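Local coordinates for putative transcriptional regulator (Streptomyces coelicolor, PDB 2ZB9), which probably acts as a TetR-family transcriptional regulator that binds DNA through a helix-turn-helix motif, at residues Ala26-Leu29 and His30-Glu34; Trp63-Ser66 and Lys67-Ala71; His77-Glu80 and Asp81-Phe85. All coordinates share one frame; numbering follows the deposited sequence.

The contacts follow one another along the chain. Contact 1 lies on helix 20-39. Contact 2 forms the turn from helix 57-63 into helix 67-83, and contact 3 lies at the far end of that same helix. Contacts 1 and 2 have centres about 12 Å apart and touch: L29 CD1 is 3.4 Å from W64 CZ2. Contacts 1 and 3 are about 14 Å apart centre to centre and meet where L29 CD2 is 3.3 Å from H77 CD2. Contacts 2 and 3 have centres about 20 Å apart and do not touch. As in other TetR-family proteins, helix 67-83 leads from the N-terminal DNA-binding domain to the C-terminal domain, and helix 20-39 packs along it.

Contact 1: Ala26-Leu29 and His30-Glu34; sequences AEVL and HAVGE
The flat group is the imidazole of H30, which E27 O approaches obliquely from the previous turn. The closest approach of this carbonyl to the H30 side chain is at CB: E27 O is 3.4 Å from H30 CB. The ring then leads away from A26-L29, because CG is anti to the backbone N (chi1 177°). It lies on the exposed side of the helix, as do A26 and E27.

Side chains touch more directly on the buried side. V32 CG2 lies anti to its carbonyl carbon and beside its backbone N, which brings it back against V28 O. V32 CG2 comes to 3.2 Å from V28 O. The same carbonyl accepts a hydrogen bond from V32 N, at 2.8 Å. V28 O is thus met by both the amide and a methyl of one residue. One turn apart, V28 CG1 and V32 CG2 are 4.3 Å from each other. A31 CB rests 3.3 Å from V28 O.

Three more backbone bonds belong to the same series. H30 N donates to A26 O, A31 N to E27 O (2.9 Å) and G33 N to L29 O (3.0 Å).

The buried residues face several neighbours. V28 touches V49 and S53 of helix 46-53 and also V55. V32 reaches L44 and V49. L29 lies against W64 and against D73 and H77 of helix 67-83. These i to i+4 bonds and one apolar side are those of a regular alpha-helix. Here it is the first helix of a TetR-type N-terminal domain, packed against the predicted helix-turn-helix.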
loop_
_atom_site.group_PDB
_atom_site.type_symbol
_atom_site.label_atom_id
_atom_site.label_comp_id
_atom_site.label_asym_id
_atom_site.label_seq_id
_atom_site.Cartn_x
_atom_site.Cartn_y
_atom_site.Cartn_z
ATOM N N ALA A 26 -30.013 -4.336 2.494
ATOM C CA ALA A 26 -29.195 -5.456 2.971
ATOM C C ALA A 26 -29.235 -6.634 2.005
ATOM O O ALA A 26 -28.200 -7.234 1.710
ATOM C CB ALA A 26 -29.663 -5.902 4.356
ATOM N N GLU A 27 -30.429 -6.968 1.519
ATOM C CA GLU A 27 -30.579 -8.070 0.571
ATOM C C GLU A 27 -29.782 -7.801 -0.696
ATOM O O GLU A 27 -29.118 -8.695 -1.232
ATOM C CB GLU A 27 -32.053 -8.267 0.201
ATOM C CG GLU A 27 -32.843 -9.130 1.169
ATOM C CD GLU A 27 -34.332 -9.142 0.863
ATOM O OE1 GLU A 27 -34.707 -9.304 -0.322
ATOM O OE2 GLU A 27 -35.130 -8.996 1.815
ATOM N N VAL A 28 -29.860 -6.568 -1.187
ATOM C CA VAL A 28 -29.134 -6.190 -2.393
ATOM C C VAL A 28 -27.636 -6.295 -2.130
ATOM O O VAL A 28 -26.901 -6.895 -2.912
ATOM C CB VAL A 28 -29.479 -4.745 -2.820
ATOM C CG1 VAL A 28 -28.618 -4.328 -4.007
ATOM C CG2 VAL A 28 -30.950 -4.653 -3.174
ATOM N N LEU A 29 -27.194 -5.715 -1.020
ATOM C CA LEU A 29 -25.784 -5.743 -0.641
ATOM C C LEU A 29 -25.311 -7.196 -0.515
ATOM O O LEU A 29 -24.181 -7.535 -0.875
ATOM C CB LEU A 29 -25.605 -4.986 0.677
ATOM C CG LEU A 29 -24.590 -3.838 0.759
ATOM C CD1 LEU A 29 -24.472 -3.107 -0.560
ATOM C CD2 LEU A 29 -25.016 -2.897 1.868
ATOM N N HIS A 30 -26.184 -8.064 -0.018
ATOM C CA HIS A 30 -25.835 -9.475 0.109
ATOM C C HIS A 30 -25.650 -10.063 -1.289
ATOM O O HIS A 30 -24.715 -10.828 -1.534
ATOM C CB HIS A 30 -26.937 -10.250 0.832
ATOM C CG HIS A 30 -26.662 -11.718 0.929
ATOM N ND1 HIS A 30 -25.785 -12.252 1.846
ATOM C CD2 HIS A 30 -27.108 -12.758 0.184
ATOM C CE1 HIS A 30 -25.700 -13.559 1.664
ATOM N NE2 HIS A 30 -26.493 -13.891 0.662
ATOM N N ALA A 31 -26.544 -9.708 -2.208
ATOM C CA ALA A 31 -26.446 -10.212 -3.573
ATOM C C ALA A 31 -25.162 -9.702 -4.217
ATOM O O ALA A 31 -24.493 -10.439 -4.939
ATOM C CB ALA A 31 -27.655 -9.775 -4.396
ATOM N N VAL A 32 -24.822 -8.439 -3.966
ATOM C CA VAL A 32 -23.605 -7.868 -4.535
ATOM C C VAL A 32 -22.360 -8.604 -4.042
ATOM O O VAL A 32 -21.484 -8.957 -4.833
ATOM C CB VAL A 32 -23.450 -6.384 -4.172
ATOM C CG1 VAL A 32 -22.111 -5.858 -4.697
ATOM C CG2 VAL A 32 -24.605 -5.581 -4.755
ATOM N N GLY A 33 -22.292 -8.834 -2.733
ATOM C CA GLY A 33 -21.149 -9.517 -2.162
ATOM C C GLY A 33 -20.973 -10.914 -2.721
ATOM O O GLY A 33 -19.851 -11.333 -3.018
ATOM N N GLU A 34 -22.085 -11.630 -2.872
ATOM C CA GLU A 34 -22.077 -12.994 -3.391
ATOM C C GLU A 34 -21.567 -13.043 -4.832
ATOM O O GLU A 34 -20.740 -13.889 -5.185
ATOM C CB GLU A 34 -23.492 -13.585 -3.315
ATOM C CG GLU A 34 -24.019 -14.126 -4.645
ATOM C CD GLU A 34 -25.467 -13.727 -4.918
ATOM O OE1 GLU A 34 -26.377 -14.241 -4.222
ATOM O OE2 GLU A 34 -25.687 -12.891 -5.831
#

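Contact 2: Trp63-Ser66 and Lys67-Ala71; sequences WWPS and KGALA
W64 and L70 cross at about a right angle, with the end of the leucine over one face of the indole. L70 CD1 is 3.6 Å from W64 CD2 and equally close to CE3, offset toward the rim of the ring system. W63 CB lies above the opposite face, also offset toward the rim, so that the indole has an aliphatic carbon on both faces. L70 reaches this place with CG anti to its backbone N (chi1 -177°). The pyrrole side of W64 turns toward the helix backbone: W64 CD1 is 3.7 Å from A69 O. W64 NE1 has its hydrogen-bond partner further along the helix, at D73 OD2.

W64 is the last residue of the predicted helix-turn-helix, and the short turn after it starts helix 67-83. S66 is the N-cap of that helix. Its OG lies between the backbone N and the carbonyl carbon (chi1 73°), which brings it to the amide of A69. A69 N donates to S66 OG at 3.2 Å, with an almost straight angle of 169°. S66 O takes the first regular helical bond, from L70 N at 3.0 Å.

P65 makes a looser apolar contact with A69, P65 CD to A69 CB 4.2 Å. K67 NZ makes weak hydrogen bonds to the carbonyls of T41 and L44.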
loop_
_atom_site.group_PDB
_atom_site.type_symbol
_atom_site.label_atom_id
_atom_site.label_comp_id
_atom_site.label_asym_id
_atom_site.label_seq_id
_atom_site.Cartn_x
_atom_site.Cartn_y
_atom_site.Cartn_z
ATOM N N TRP A 63 -29.179 4.384 -4.569
ATOM C CA TRP A 63 -28.294 4.043 -3.461
ATOM C C TRP A 63 -26.818 3.968 -3.839
ATOM O O TRP A 63 -25.950 4.243 -3.014
ATOM C CB TRP A 63 -28.720 2.715 -2.834
ATOM C CG TRP A 63 -30.050 2.762 -2.165
ATOM C CD1 TRP A 63 -30.618 3.837 -1.543
ATOM C CD2 TRP A 63 -30.946 1.664 -1.966
ATOM N NE1 TRP A 63 -31.809 3.475 -0.966
ATOM C CE2 TRP A 63 -32.037 2.145 -1.210
ATOM C CE3 TRP A 63 -30.932 0.316 -2.352
ATOM C CZ2 TRP A 63 -33.106 1.328 -0.830
ATOM C CZ3 TRP A 63 -31.997 -0.500 -1.974
ATOM C CH2 TRP A 63 -33.069 0.012 -1.219
ATOM N N TRP A 64 -26.532 3.589 -5.079
ATOM C CA TRP A 64 -25.150 3.490 -5.535
ATOM C C TRP A 64 -25.011 4.192 -6.875
ATOM O O TRP A 64 -25.350 3.640 -7.922
ATOM C CB TRP A 64 -24.732 2.023 -5.646
ATOM C CG TRP A 64 -24.835 1.314 -4.337
ATOM C CD1 TRP A 64 -23.977 1.415 -3.280
ATOM C CD2 TRP A 64 -25.904 0.466 -3.904
ATOM N NE1 TRP A 64 -24.449 0.688 -2.213
ATOM C CE2 TRP A 64 -25.636 0.095 -2.567
ATOM C CE3 TRP A 64 -27.073 -0.017 -4.514
ATOM C CZ2 TRP A 64 -26.484 -0.730 -1.829
ATOM C CZ3 TRP A 64 -27.919 -0.840 -3.781
ATOM C CH2 TRP A 64 -27.621 -1.187 -2.453
ATOM N N PRO A 65 -24.492 5.425 -6.854
ATOM C CA PRO A 65 -24.290 6.257 -8.041
ATOM C C PRO A 65 -23.349 5.680 -9.090
ATOM O O PRO A 65 -23.302 6.169 -10.217
ATOM C CB PRO A 65 -23.778 7.567 -7.449
ATOM C CG PRO A 65 -22.976 7.090 -6.269
ATOM C CD PRO A 65 -23.925 6.078 -5.661
ATOM N N SER A 66 -22.600 4.643 -8.738
ATOM C CA SER A 66 -21.688 4.059 -9.708
ATOM C C SER A 66 -21.362 2.606 -9.428
ATOM O O SER A 66 -21.598 2.092 -8.335
ATOM C CB SER A 66 -20.379 4.849 -9.749
ATOM O OG SER A 66 -19.606 4.589 -8.589
ATOM N N LYS A 67 -20.810 1.953 -10.440
ATOM C CA LYS A 67 -20.403 0.562 -10.345
ATOM C C LYS A 67 -19.359 0.439 -9.229
ATOM O O LYS A 67 -19.370 -0.520 -8.452
ATOM C CB LYS A 67 -19.827 0.135 -11.698
ATOM C CG LYS A 67 -18.888 -1.053 -11.682
ATOM C CD LYS A 67 -19.588 -2.347 -11.350
ATOM C CE LYS A 67 -18.631 -3.516 -11.536
ATOM N NZ LYS A 67 -18.188 -3.626 -12.956
ATOM N N GLY A 68 -18.468 1.425 -9.150
ATOM C CA GLY A 68 -17.437 1.424 -8.128
ATOM C C GLY A 68 -18.019 1.425 -6.729
ATOM O O GLY A 68 -17.617 0.626 -5.885
ATOM N N ALA A 69 -18.972 2.319 -6.483
ATOM C CA ALA A 69 -19.621 2.407 -5.181
ATOM C C ALA A 69 -20.383 1.125 -4.864
ATOM O O ALA A 69 -20.421 0.683 -3.710
ATOM C CB ALA A 69 -20.574 3.593 -5.147
ATOM N N LEU A 70 -20.991 0.533 -5.887
ATOM C CA LEU A 70 -21.749 -0.700 -5.708
ATOM C C LEU A 70 -20.823 -1.823 -5.249
ATOM O O LEU A 70 -21.102 -2.511 -4.270
ATOM C CB LEU A 70 -22.438 -1.102 -7.014
ATOM C CG LEU A 70 -23.319 -2.351 -6.945
ATOM C CD1 LEU A 70 -24.513 -2.092 -6.036
ATOM C CD2 LEU A 70 -23.794 -2.718 -8.339
ATOM N N ALA A 71 -19.714 -1.998 -5.957
ATOM C CA ALA A 71 -18.756 -3.037 -5.613
ATOM C C ALA A 71 -18.144 -2.835 -4.227
ATOM O O ALA A 71 -18.111 -3.773 -3.429
ATOM C CB ALA A 71 -17.662 -3.099 -6.664
#

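Contact 3: His77-Glu80 and Asp81-Phe85; sequences HAVE and DTLAF
The apolar part of the contact is V79 with L83. The two side chains lie side by side and point the same way, one turn apart. V79 CG2 is 3.8 Å from L83 CD1. L83 CG also sits 3.4 Å from V79 O. L83 continues into F102 and V105 of helix 91-108 and Y136 of helix 126-153.

The backbone bonds are uneven. L83 N donates to V79 O at 2.8 Å, and it makes a second, weak bond to E80 O. D81 N and T82 N have no such bond to the turn before, and the helix is kinked there. Two waters fill the gaps. One donates to H77 O and accepts from D81 N at 2.9 Å. The other donates to A78 O and accepts from T82 N at 3.0 Å. Each thus bridges a carbonyl and an amide four residues on. This is a water-inserted kink near the end of helix 67-83, the helix that joins the DNA-binding domain to the C-terminal domain in this family.

E80 and D81 are neighbouring acids whose charged ends stay apart. Their carboxylate planes are 46° apart, and E80 OE1 is 4.9 Å from D81 OD2. E80 CG, anti to its backbone N (chi1 -180°), lies 4.2 Å from D81 OD2. Like charges at this distance would be expected to repel mildly.

A84 and F85 are loop. L83 O accepts hydrogen bonds from Q98 NE2 and R140 NH2.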
loop_
_atom_site.group_PDB
_atom_site.type_symbol
_atom_site.label_atom_id
_atom_site.label_comp_id
_atom_site.label_asym_id
_atom_site.label_seq_id
_atom_site.Cartn_x
_atom_site.Cartn_y
_atom_site.Cartn_z
ATOM N N HIS A 77 -19.404 -5.011 3.237
ATOM C CA HIS A 77 -20.364 -5.820 3.979
ATOM C C HIS A 77 -20.158 -7.331 3.856
ATOM O O HIS A 77 -20.586 -8.090 4.719
ATOM C CB HIS A 77 -21.779 -5.418 3.564
ATOM C CG HIS A 77 -22.150 -4.044 4.024
ATOM N ND1 HIS A 77 -22.539 -3.776 5.318
ATOM C CD2 HIS A 77 -22.089 -2.847 3.394
ATOM C CE1 HIS A 77 -22.699 -2.474 5.468
ATOM N NE2 HIS A 77 -22.431 -1.887 4.316
ATOM N N ALA A 78 -19.486 -7.766 2.797
ATOM C CA ALA A 78 -19.226 -9.188 2.612
ATOM C C ALA A 78 -18.105 -9.705 3.525
ATOM O O ALA A 78 -18.122 -10.864 3.932
ATOM C CB ALA A 78 -18.871 -9.466 1.155
ATOM N N VAL A 79 -17.135 -8.851 3.840
ATOM C CA VAL A 79 -16.012 -9.257 4.682
ATOM C C VAL A 79 -16.081 -8.720 6.106
ATOM O O VAL A 79 -15.250 -9.061 6.946
ATOM C CB VAL A 79 -14.656 -8.814 4.057
ATOM C CG1 VAL A 79 -14.483 -9.440 2.682
ATOM C CG2 VAL A 79 -14.589 -7.300 3.954
ATOM N N GLU A 80 -17.086 -7.898 6.382
ATOM C CA GLU A 80 -17.244 -7.291 7.697
ATOM C C GLU A 80 -17.150 -8.233 8.892
ATOM O O GLU A 80 -16.353 -8.001 9.798
ATOM C CB GLU A 80 -18.563 -6.513 7.766
ATOM C CG GLU A 80 -18.806 -5.844 9.111
ATOM C CD GLU A 80 -19.962 -4.857 9.083
ATOM O OE1 GLU A 80 -20.890 -5.039 8.265
ATOM O OE2 GLU A 80 -19.950 -3.905 9.889
ATOM N N ASP A 81 -17.964 -9.285 8.907
ATOM C CA ASP A 81 -17.952 -10.231 10.020
ATOM C C ASP A 81 -16.609 -10.931 10.163
ATOM O O ASP A 81 -16.067 -11.061 11.262
ATOM C CB ASP A 81 -19.047 -11.281 9.840
ATOM C CG ASP A 81 -20.442 -10.713 10.035
ATOM O OD1 ASP A 81 -21.412 -11.502 10.025
ATOM O OD2 ASP A 81 -20.576 -9.480 10.201
ATOM N N THR A 82 -16.080 -11.385 9.036
ATOM C CA THR A 82 -14.804 -12.078 9.004
ATOM C C THR A 82 -13.637 -11.199 9.463
ATOM O O THR A 82 -12.689 -11.697 10.070
ATOM C CB THR A 82 -14.510 -12.584 7.582
ATOM O OG1 THR A 82 -15.632 -13.341 7.109
ATOM C CG2 THR A 82 -13.270 -13.464 7.567
ATOM N N LEU A 83 -13.704 -9.898 9.179
ATOM C CA LEU A 83 -12.617 -8.992 9.554
ATOM C C LEU A 83 -12.859 -8.204 10.836
ATOM O O LEU A 83 -12.056 -7.340 11.192
ATOM C CB LEU A 83 -12.306 -8.017 8.413
ATOM C CG LEU A 83 -11.876 -8.633 7.079
ATOM C CD1 LEU A 83 -11.507 -7.521 6.101
ATOM C CD2 LEU A 83 -10.683 -9.571 7.297
ATOM N N ALA A 84 -13.949 -8.505 11.531
ATOM C CA ALA A 84 -14.266 -7.820 12.783
ATOM C C ALA A 84 -13.157 -8.052 13.814
ATOM O O ALA A 84 -12.494 -9.094 13.802
ATOM C CB ALA A 84 -15.610 -8.318 13.335
ATOM N N PHE A 85 -12.978 -7.092 14.719
ATOM C CA PHE A 85 -11.936 -7.187 15.737
ATOM C C PHE A 85 -12.334 -7.865 17.035
ATOM O O PHE A 85 -13.281 -7.452 17.703
ATOM C CB PHE A 85 -11.382 -5.799 16.092
ATOM C CG PHE A 85 -10.453 -5.233 15.061
ATOM C CD1 PHE A 85 -10.951 -4.588 13.931
ATOM C CD2 PHE A 85 -9.076 -5.395 15.190
ATOM C CE1 PHE A 85 -10.093 -4.119 12.940
ATOM C CE2 PHE A 85 -8.216 -4.931 14.208
ATOM C CZ PHE A 85 -8.729 -4.289 13.075
HETATM O O HOH W 1 -19.909 -9.780 6.773
HETATM O O HOH W 2 -17.635 -11.750 6.489
#